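Local structure of esterase (Rhizomucor miehei CAU432, 4WY8) at residues A[109-114]-A[316-321]. The protein hydrolyses carboxylic ester bonds as an esterase of the alpha/beta hydrolase fold. Numbering follows the deposited sequence.
Sequences VRARAA and KTWKLE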
ATOM      1  N   VAL A 109      11.265   6.047 -14.555  1.00  8.82           N
ATOM      2  CA  VAL A 109      12.497   6.411 -13.835  1.00 10.42           C
ATOM      3  C   VAL A 109      12.523   5.925 -12.393  1.00 11.55           C
ATOM      4  O   VAL A 109      13.605   5.688 -11.828  1.00 12.96           O
ATOM      5  CB  VAL A 109      12.746   7.936 -13.828  1.00 14.58           C
ATOM      6  CG1 VAL A 109      12.810   8.461 -15.275  1.00  9.61           C
ATOM      7  CG2 VAL A 109      11.637   8.648 -13.065  1.00 11.27           C
ATOM      8  N   ARG A 110      11.359   5.732 -11.783  1.00 12.06           N
ATOM      9  CA  ARG A 110      11.360   5.250 -10.404  1.00 14.66           C
ATOM     10  C   ARG A 110      11.701   3.761 -10.356  1.00 11.48           C
ATOM     11  O   ARG A 110      12.416   3.326  -9.482  1.00 14.58           O
ATOM     12  CB  ARG A 110      10.022   5.512  -9.725  1.00 14.29           C
ATOM     13  CG  ARG A 110       9.745   6.996  -9.482  1.00 13.20           C
ATOM     14  CD  ARG A 110       8.440   7.175  -8.722  1.00 11.70           C
ATOM     15  NE  ARG A 110       7.878   8.517  -8.873  1.00 13.34           N
ATOM     16  CZ  ARG A 110       7.034   9.078  -8.008  1.00 16.89           C
ATOM     17  NH1 ARG A 110       6.662   8.416  -6.911  1.00 13.79           N
ATOM     18  NH2 ARG A 110       6.547  10.294  -8.249  1.00 12.64           N
ATOM     19  N   ALA A 111      11.196   2.985 -11.304  1.00 13.62           N
ATOM     20  CA  ALA A 111      11.455   1.549 -11.307  1.00 14.17           C
ATOM     21  C   ALA A 111      12.765   1.231 -12.015  1.00 13.77           C
ATOM     22  O   ALA A 111      13.288   0.127 -11.881  1.00 12.13           O
ATOM     23  CB  ALA A 111      10.297   0.794 -11.973  1.00  8.46           C
ATOM     24  N   ARG A 112      13.297   2.209 -12.747  1.00 13.75           N
ATOM     25  CA  ARG A 112      14.464   1.992 -13.609  1.00 15.10           C
ATOM     26  C   ARG A 112      14.198   0.802 -14.518  1.00 13.60           C
ATOM     27  O   ARG A 112      14.938  -0.178 -14.521  1.00 16.10           O
ATOM     28  CB  ARG A 112      15.748   1.791 -12.782  1.00 13.78           C
ATOM     29  CG  ARG A 112      16.212   3.077 -12.111  1.00 22.47           C
ATOM     30  CD  ARG A 112      17.624   2.980 -11.516  1.00 29.46           C
ATOM     31  NE  ARG A 112      18.631   2.727 -12.543  1.00 32.08           N
ATOM     32  CZ  ARG A 112      19.161   3.678 -13.306  1.00 29.95           C
ATOM     33  NH1 ARG A 112      18.775   4.941 -13.157  1.00 27.22           N
ATOM     34  NH2 ARG A 112      20.064   3.367 -14.217  1.00 29.49           N
ATOM     35  N   ALA A 113      13.106   0.896 -15.262  1.00 14.02           N
ATOM     36  CA  ALA A 113      12.632  -0.201 -16.084  1.00 10.03           C
ATOM     37  C   ALA A 113      12.402   0.305 -17.480  1.00 14.68           C
ATOM     38  O   ALA A 113      12.368   1.524 -17.697  1.00 14.06           O
ATOM     39  CB  ALA A 113      11.348  -0.776 -15.511  1.00 10.22           C
ATOM     40  N   ALA A 114      12.277  -0.613 -18.435  1.00 13.13           N
ATOM     41  CA  ALA A 114      11.757  -0.262 -19.747  1.00 14.63           C
ATOM     42  C   ALA A 114      10.252  -0.418 -19.696  1.00 13.61           C
ATOM     43  O   ALA A 114       9.741  -1.528 -19.499  1.00 12.79           O
ATOM     44  CB  ALA A 114      12.351  -1.145 -20.853  1.00 11.72           C
ATOM     45  N   LYS A 316      10.500  -6.267  -5.119  1.00 13.21           N
ATOM     46  CA  LYS A 316      10.430  -7.580  -4.461  1.00 13.59           C
ATOM     47  C   LYS A 316      10.149  -8.724  -5.479  1.00 18.30           C
ATOM     48  O   LYS A 316      10.788  -9.782  -5.431  1.00 15.96           O
ATOM     49  CB  LYS A 316       9.387  -7.575  -3.340  1.00 14.16           C
ATOM     50  CG  LYS A 316       9.188  -8.938  -2.665  1.00 17.73           C
ATOM     51  CD  LYS A 316      10.536  -9.558  -2.263  1.00 16.46           C
ATOM     52  CE  LYS A 316      11.290  -8.665  -1.270  1.00 15.39           C
ATOM     53  NZ  LYS A 316      10.699  -8.666   0.104  1.00 21.10           N
ATOM     54  N   THR A 317       9.202  -8.511  -6.392  1.00 14.15           N
ATOM     55  CA  THR A 317       8.906  -9.499  -7.442  1.00 14.93           C
ATOM     56  C   THR A 317      10.178  -9.938  -8.211  1.00 16.74           C
ATOM     57  O   THR A 317      10.469 -11.140  -8.372  1.00 19.04           O
ATOM     58  CB  THR A 317       7.875  -8.932  -8.446  1.00 11.32           C
ATOM     59  OG1 THR A 317       6.690  -8.519  -7.752  1.00 10.04           O
ATOM     60  CG2 THR A 317       7.514  -9.966  -9.482  1.00 12.92           C
ATOM     61  N   TRP A 318      10.944  -8.951  -8.662  1.00 14.85           N
ATOM     62  CA  TRP A 318      12.177  -9.211  -9.409  1.00 16.56           C
ATOM     63  C   TRP A 318      13.219  -9.904  -8.532  1.00 21.16           C
ATOM     64  O   TRP A 318      13.921 -10.794  -9.006  1.00 27.32           O
ATOM     65  CB  TRP A 318      12.739  -7.899  -9.973  1.00 12.33           C
ATOM     66  CG  TRP A 318      11.824  -7.271 -10.987  1.00 15.28           C
ATOM     67  CD1 TRP A 318      10.957  -7.924 -11.815  1.00 14.21           C
ATOM     68  CD2 TRP A 318      11.676  -5.865 -11.278  1.00 15.09           C
ATOM     69  NE1 TRP A 318      10.289  -7.016 -12.606  1.00 15.90           N
ATOM     70  CE2 TRP A 318      10.702  -5.753 -12.288  1.00 11.57           C
ATOM     71  CE3 TRP A 318      12.275  -4.700 -10.780  1.00 12.66           C
ATOM     72  CZ2 TRP A 318      10.314  -4.511 -12.814  1.00 11.81           C
ATOM     73  CZ3 TRP A 318      11.874  -3.472 -11.295  1.00 11.22           C
ATOM     74  CH2 TRP A 318      10.904  -3.392 -12.302  1.00 10.32           C
ATOM     75  N   LYS A 319      13.283  -9.546  -7.248  1.00 17.41           N
ATOM     76  CA  LYS A 319      14.197 -10.251  -6.346  1.00 22.04           C
ATOM     77  C   LYS A 319      13.834 -11.721  -6.237  1.00 28.52           C
ATOM     78  O   LYS A 319      14.725 -12.572  -6.194  1.00 23.40           O
ATOM     79  CB  LYS A 319      14.218  -9.630  -4.941  1.00 16.76           C
ATOM     80  CG  LYS A 319      15.072  -8.364  -4.819  1.00 28.45           C
ATOM     81  CD  LYS A 319      15.052  -7.777  -3.398  1.00 28.56           C
ATOM     82  CE  LYS A 319      15.565  -6.333  -3.411  1.00 29.57           C
ATOM     83  NZ  LYS A 319      15.550  -5.657  -2.067  1.00 32.05           N
ATOM     84  N   LEU A 320      12.559 -12.042  -6.225  1.00 22.54           N
ATOM     85  CA  LEU A 320      12.099 -13.385  -6.136  1.00 25.54           C
ATOM     86  C   LEU A 320      12.558 -14.210  -7.305  1.00 34.54           C
ATOM     87  O   LEU A 320      12.857 -15.348  -7.144  1.00 31.50           O
ATOM     88  CB  LEU A 320      10.582 -13.448  -6.041  1.00 18.82           C
ATOM     89  CG  LEU A 320       9.973 -12.939  -4.764  1.00 21.08           C
ATOM     90  CD1 LEU A 320       8.542 -12.552  -4.946  1.00 22.89           C
ATOM     91  CD2 LEU A 320      10.135 -13.813  -3.559  1.00 20.91           C
ATOM     92  N   GLU A 321      12.611 -13.597  -8.471  1.00 36.18           N
ATOM     93  CA  GLU A 321      12.978 -14.247  -9.692  1.00 38.99           C
ATOM     94  C   GLU A 321      14.475 -14.551  -9.743  1.00 46.92           C
ATOM     95  O   GLU A 321      14.907 -15.574 -10.199  1.00 43.77           O
ATOM     96  CB  GLU A 321      12.713 -13.321 -10.879  1.00 39.72           C
ATOM     97  CG  GLU A 321      11.305 -12.843 -11.171  1.00 38.11           C
ATOM     98  CD  GLU A 321      10.256 -13.905 -11.050  1.00 42.07           C
ATOM     99  OE1 GLU A 321      10.224 -14.853 -11.856  1.00 43.48           O
ATOM    100  OE2 GLU A 321       9.438 -13.737 -10.158  1.00 41.15           O
TER
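Trp318 reaches from helix 301-322 to the end of helix 101-111, where the outer carbons of its six-membered ring meet Ala111 and Ala113. The case illustrates how one long aromatic side chain can span the gap between two segments, 109-114 and 316-321, whose nearest CA atoms, those of Ala111 and Trp318, are 10.9 Å from each other.

The apolar part rests on two methyl groups and a single ring atom. CB of Ala111 and CB of Ala113 both project toward segment 316-321, and each lies 4.2 Å from Trp318 CH2. Ala113 CB approaches the ring obliquely. Between the two alanines, Arg112 takes up a positive phi (52°), and there the chain breaks from the helix. On the other side, CG of Trp318 is anti to the carbonyl carbon (chi1 -64°), which swings the indole off its helix toward 109-114, and chi2 (-29°) turns it so that CZ3 and CH2 lead.

A polar atom also borders the ring. The carbonyl O of Ala111 sits at the ring edge, near its plane, 3.9 Å from CZ3; this is a loose edge approach, and no hydrogen bond crosses between the segments. The indole nitrogen is occupied elsewhere, giving a weak hydrogen bond from NE1 to the carbonyl O of Lys157, while Pro82 also touches the Trp318 side chain.

Nearby, Val311 packs on Ala111, and Lys316 forms a salt bridge with Asp308 of the second subunit. The site joins the C-terminal helix to the turn leading from helix 101-111 into strand 114-118 of the alpha/beta hydrolase sheet. With all three touching residues buried but just 94 Å² of surface buried between the segments, the chemistry implies a small, mostly apolar contact with no hydrogen bond or charge pair across it.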